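Local coordinates for sensory box/GGDEF family protein (Vibrio cholerae serotype O1, PDB 6EIB) that catalyses, through its GGEEF domain, the magnesium-dependent condensation of two GTP molecules into the second messenger c-di-GMP and so takes part in biofilm formation, at residues 118-124 and 152-158. Numbering follows the deposited sequence. Where two conformers were deposited one is given.
With EDO (1,2-ethanediol), chain I; SO4 (sulfate ion), chain G.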
loop_
_atom_site.group_PDB
_atom_site.type_symbol
_atom_site.label_atom_id
_atom_site.label_comp_id
_atom_site.label_asym_id
_atom_site.label_seq_id
_atom_site.Cartn_x
_atom_site.Cartn_y
_atom_site.Cartn_z
ATOM N N TYR A 118 5.946 12.127 1.724
ATOM C CA TYR A 118 4.915 11.800 0.746
ATOM C C TYR A 118 5.042 10.332 0.299
ATOM O O TYR A 118 6.081 9.695 0.503
ATOM C CB TYR A 118 5.020 12.758 -0.476
ATOM C CG TYR A 118 4.986 14.228 -0.099
ATOM C CD1 TYR A 118 3.772 14.898 0.006
ATOM C CD2 TYR A 118 6.155 14.938 0.197
ATOM C CE1 TYR A 118 3.716 16.244 0.375
ATOM C CE2 TYR A 118 6.094 16.312 0.601
ATOM C CZ TYR A 118 4.873 16.931 0.670
ATOM O OH TYR A 118 4.746 18.259 1.043
ATOM N N LEU A 119 3.997 9.807 -0.330
ATOM C CA LEU A 119 4.041 8.440 -0.825
ATOM C C LEU A 119 3.355 8.397 -2.174
ATOM O O LEU A 119 2.665 9.348 -2.533
ATOM C CB LEU A 119 3.374 7.478 0.198
ATOM C CG LEU A 119 1.888 7.621 0.557
ATOM C CD1 LEU A 119 0.978 6.956 -0.485
ATOM C CD2 LEU A 119 1.637 7.023 1.943
ATOM N N CYS A 120 3.557 7.325 -2.940
ATOM C CA CYS A 120 2.773 7.108 -4.156
ATOM C C CYS A 120 2.079 5.783 -3.970
ATOM O O CYS A 120 2.534 4.980 -3.168
ATOM C CB CYS A 120 3.634 7.056 -5.420
ATOM S SG CYS A 120 4.304 8.698 -5.858
ATOM N N ALA A 121 1.020 5.544 -4.732
ATOM C CA ALA A 121 0.289 4.293 -4.583
ATOM C C ALA A 121 -0.190 3.842 -5.932
ATOM O O ALA A 121 -0.522 4.672 -6.797
ATOM C CB ALA A 121 -0.930 4.464 -3.594
ATOM N N GLY A 122 -0.201 2.527 -6.135
ATOM C CA GLY A 122 -0.798 1.987 -7.339
ATOM C C GLY A 122 -1.879 1.014 -6.864
ATOM O O GLY A 122 -1.690 0.327 -5.850
ATOM N N VAL A 123 -2.975 0.929 -7.601
ATOM C CA VAL A 123 -4.123 0.094 -7.194
ATOM C C VAL A 123 -4.621 -0.855 -8.284
ATOM O O VAL A 123 -4.772 -0.476 -9.447
ATOM C CB VAL A 123 -5.311 0.970 -6.792
ATOM C CG1 VAL A 123 -6.421 0.111 -6.203
ATOM C CG2 VAL A 123 -4.863 2.064 -5.825
ATOM N N SER A 124 -4.909 -2.102 -7.926
ATOM C CA SER A 124 -5.567 -2.946 -8.884
ATOM C C SER A 124 -6.425 -3.905 -8.108
ATOM O O SER A 124 -6.565 -3.788 -6.882
ATOM C CB SER A 124 -4.554 -3.717 -9.763
ATOM O OG SER A 124 -5.202 -4.292 -10.911
ATOM N N ARG A 152 6.329 12.911 -6.903
ATOM C CA ARG A 152 6.072 12.305 -5.613
ATOM C C ARG A 152 4.613 12.595 -5.347
ATOM O O ARG A 152 4.005 13.347 -6.099
ATOM C CB ARG A 152 6.975 12.891 -4.522
ATOM C CG ARG A 152 6.750 14.384 -4.297
ATOM C CD ARG A 152 7.656 15.007 -3.247
ATOM N NE ARG A 152 7.213 16.388 -3.010
ATOM C CZ ARG A 152 7.849 17.274 -2.247
ATOM N NH1 ARG A 152 8.973 16.940 -1.618
ATOM N NH2 ARG A 152 7.349 18.501 -2.121
ATOM N N ASN A 153 4.037 11.958 -4.336
ATOM C CA ASN A 153 2.665 12.292 -3.917
ATOM C C ASN A 153 1.628 12.107 -5.046
ATOM O O ASN A 153 0.949 13.074 -5.433
ATOM C CB ASN A 153 2.608 13.720 -3.373
ATOM C CG ASN A 153 1.320 13.989 -2.611
ATOM O OD1 ASN A 153 0.747 13.058 -2.002
ATOM N ND2 ASN A 153 0.893 15.265 -2.568
ATOM N N ARG A 154 1.535 10.865 -5.575
ATOM C CA ARG A 154 0.655 10.513 -6.705
ATOM C C ARG A 154 0.024 9.122 -6.533
ATOM O O ARG A 154 0.650 8.208 -6.022
ATOM C CB ARG A 154 1.419 10.521 -8.034
ATOM C CG ARG A 154 2.027 11.903 -8.447
ATOM C CD ARG A 154 0.916 12.890 -8.810
ATOM N NE ARG A 154 1.410 14.102 -9.461
ATOM C CZ ARG A 154 1.812 15.185 -8.801
ATOM N NH1 ARG A 154 1.780 15.207 -7.470
ATOM N NH2 ARG A 154 2.238 16.246 -9.468
ATOM N N CYS A 155 -1.200 8.978 -7.024
ATOM C CA CYS A 155 -1.914 7.711 -6.979
ATOM C C CYS A 155 -2.434 7.350 -8.353
ATOM O O CYS A 155 -2.904 8.218 -9.088
ATOM C CB CYS A 155 -3.079 7.771 -5.995
ATOM S SG CYS A 155 -2.574 7.583 -4.307
ATOM N N CYS A 156 -2.353 6.066 -8.706
ATOM C CA CYS A 156 -2.853 5.609 -10.001
ATOM C C CYS A 156 -3.597 4.284 -9.882
ATOM O O CYS A 156 -3.194 3.392 -9.147
ATOM C CB CYS A 156 -1.712 5.448 -11.014
ATOM S SG CYS A 156 -1.262 6.972 -11.866
ATOM N N ILE A 157 -4.683 4.152 -10.629
ATOM C CA ILE A 157 -5.336 2.850 -10.733
ATOM C C ILE A 157 -4.855 2.171 -12.025
ATOM O O ILE A 157 -4.683 2.829 -13.053
ATOM C CB ILE A 157 -6.846 2.993 -10.718
ATOM C CG1 ILE A 157 -7.534 1.633 -10.655
ATOM C CG2 ILE A 157 -7.316 3.739 -11.923
ATOM C CD1 ILE A 157 -9.001 1.812 -10.345
ATOM N N TYR A 158 -4.570 0.880 -11.980
ATOM C CA TYR A 158 -4.150 0.221 -13.224
ATOM C C TYR A 158 -5.259 0.122 -14.252
ATOM O O TYR A 158 -6.351 -0.340 -13.945
ATOM C CB TYR A 158 -3.611 -1.178 -12.950
ATOM C CG TYR A 158 -3.203 -1.901 -14.212
ATOM C CD1 TYR A 158 -4.137 -2.656 -14.937
ATOM C CD2 TYR A 158 -1.909 -1.832 -14.687
ATOM C CE1 TYR A 158 -3.790 -3.317 -16.092
ATOM C CE2 TYR A 158 -1.545 -2.498 -15.850
ATOM C CZ TYR A 158 -2.494 -3.236 -16.545
ATOM O OH TYR A 158 -2.150 -3.906 -17.699
HETATM C C1 EDO I . 2.819 17.754 -3.884
HETATM O O1 EDO I . 2.647 16.850 -2.794
HETATM C C2 EDO I . 4.214 18.321 -3.748
HETATM O O2 EDO I . 5.157 17.277 -4.025
HETATM S S SO4 G . 0.366 -4.765 -19.963
HETATM O O1 SO4 G . 0.591 -4.425 -18.565
HETATM O O2 SO4 G . -0.009 -3.553 -20.683
HETATM O O3 SO4 G . 1.603 -5.285 -20.546
HETATM O O4 SO4 G . -0.702 -5.755 -20.039
HETATM O O HOH W 1 1.573 11.730 0.033
HETATM O O HOH W 2 -7.159 -2.548 -11.994
#
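Y118 and R152 meet just ahead of the paired part of two parallel strands, an example of side chains taking over contact between segments before the first backbone bond, that of A121 to R154. The guanidinium of R152 lies against the tyrosine ring, its plane turned 28° from that of the ring, with Y118 CE2 over the guanidinium centre, 3.5 Å from R152 CZ. An extended chain from CG to NE carries the charged group along the ring. N153 meets the same side of this ring, but by CD1 instead of CD2 and CE2: its CG sits 3.7 Å from Y118 CD1, the amide inclined by 46°. N153 OD1 is gripped by two donors, R102 and, at 2.6 Å, a water that also accepts from L119 N.

Farther on, strands 119-125 and 154-157 are joined by regular parallel bonds. R154 O receives A121 N, A121 O receives C156 N, C156 O receives V123 N, and V123 O receives Y158 N, the last nearly straight at 176°. C120 SG, anti to its own carbonyl carbon (chi1 -71°), reaches R154 CB at 4.0 Å and also packs on L144 of helix 133-148. This helix makes the crossover of the beta-alpha-beta unit that places 154-157 at the sheet edge of the GGDEF domain. Y158 OH donates to a sulfate, probably from the crystallisation liquor, that R138 and Q142 also bind.

Strand 119-125 lies between 154-157 and 31-38, bringing L119 and C120 near I38 and D37, probable magnesium ligands. The chemistry thus divides: backbone bonds set the register, while an aromatic ring, a cation and an amide oxygen held by two donors precede it.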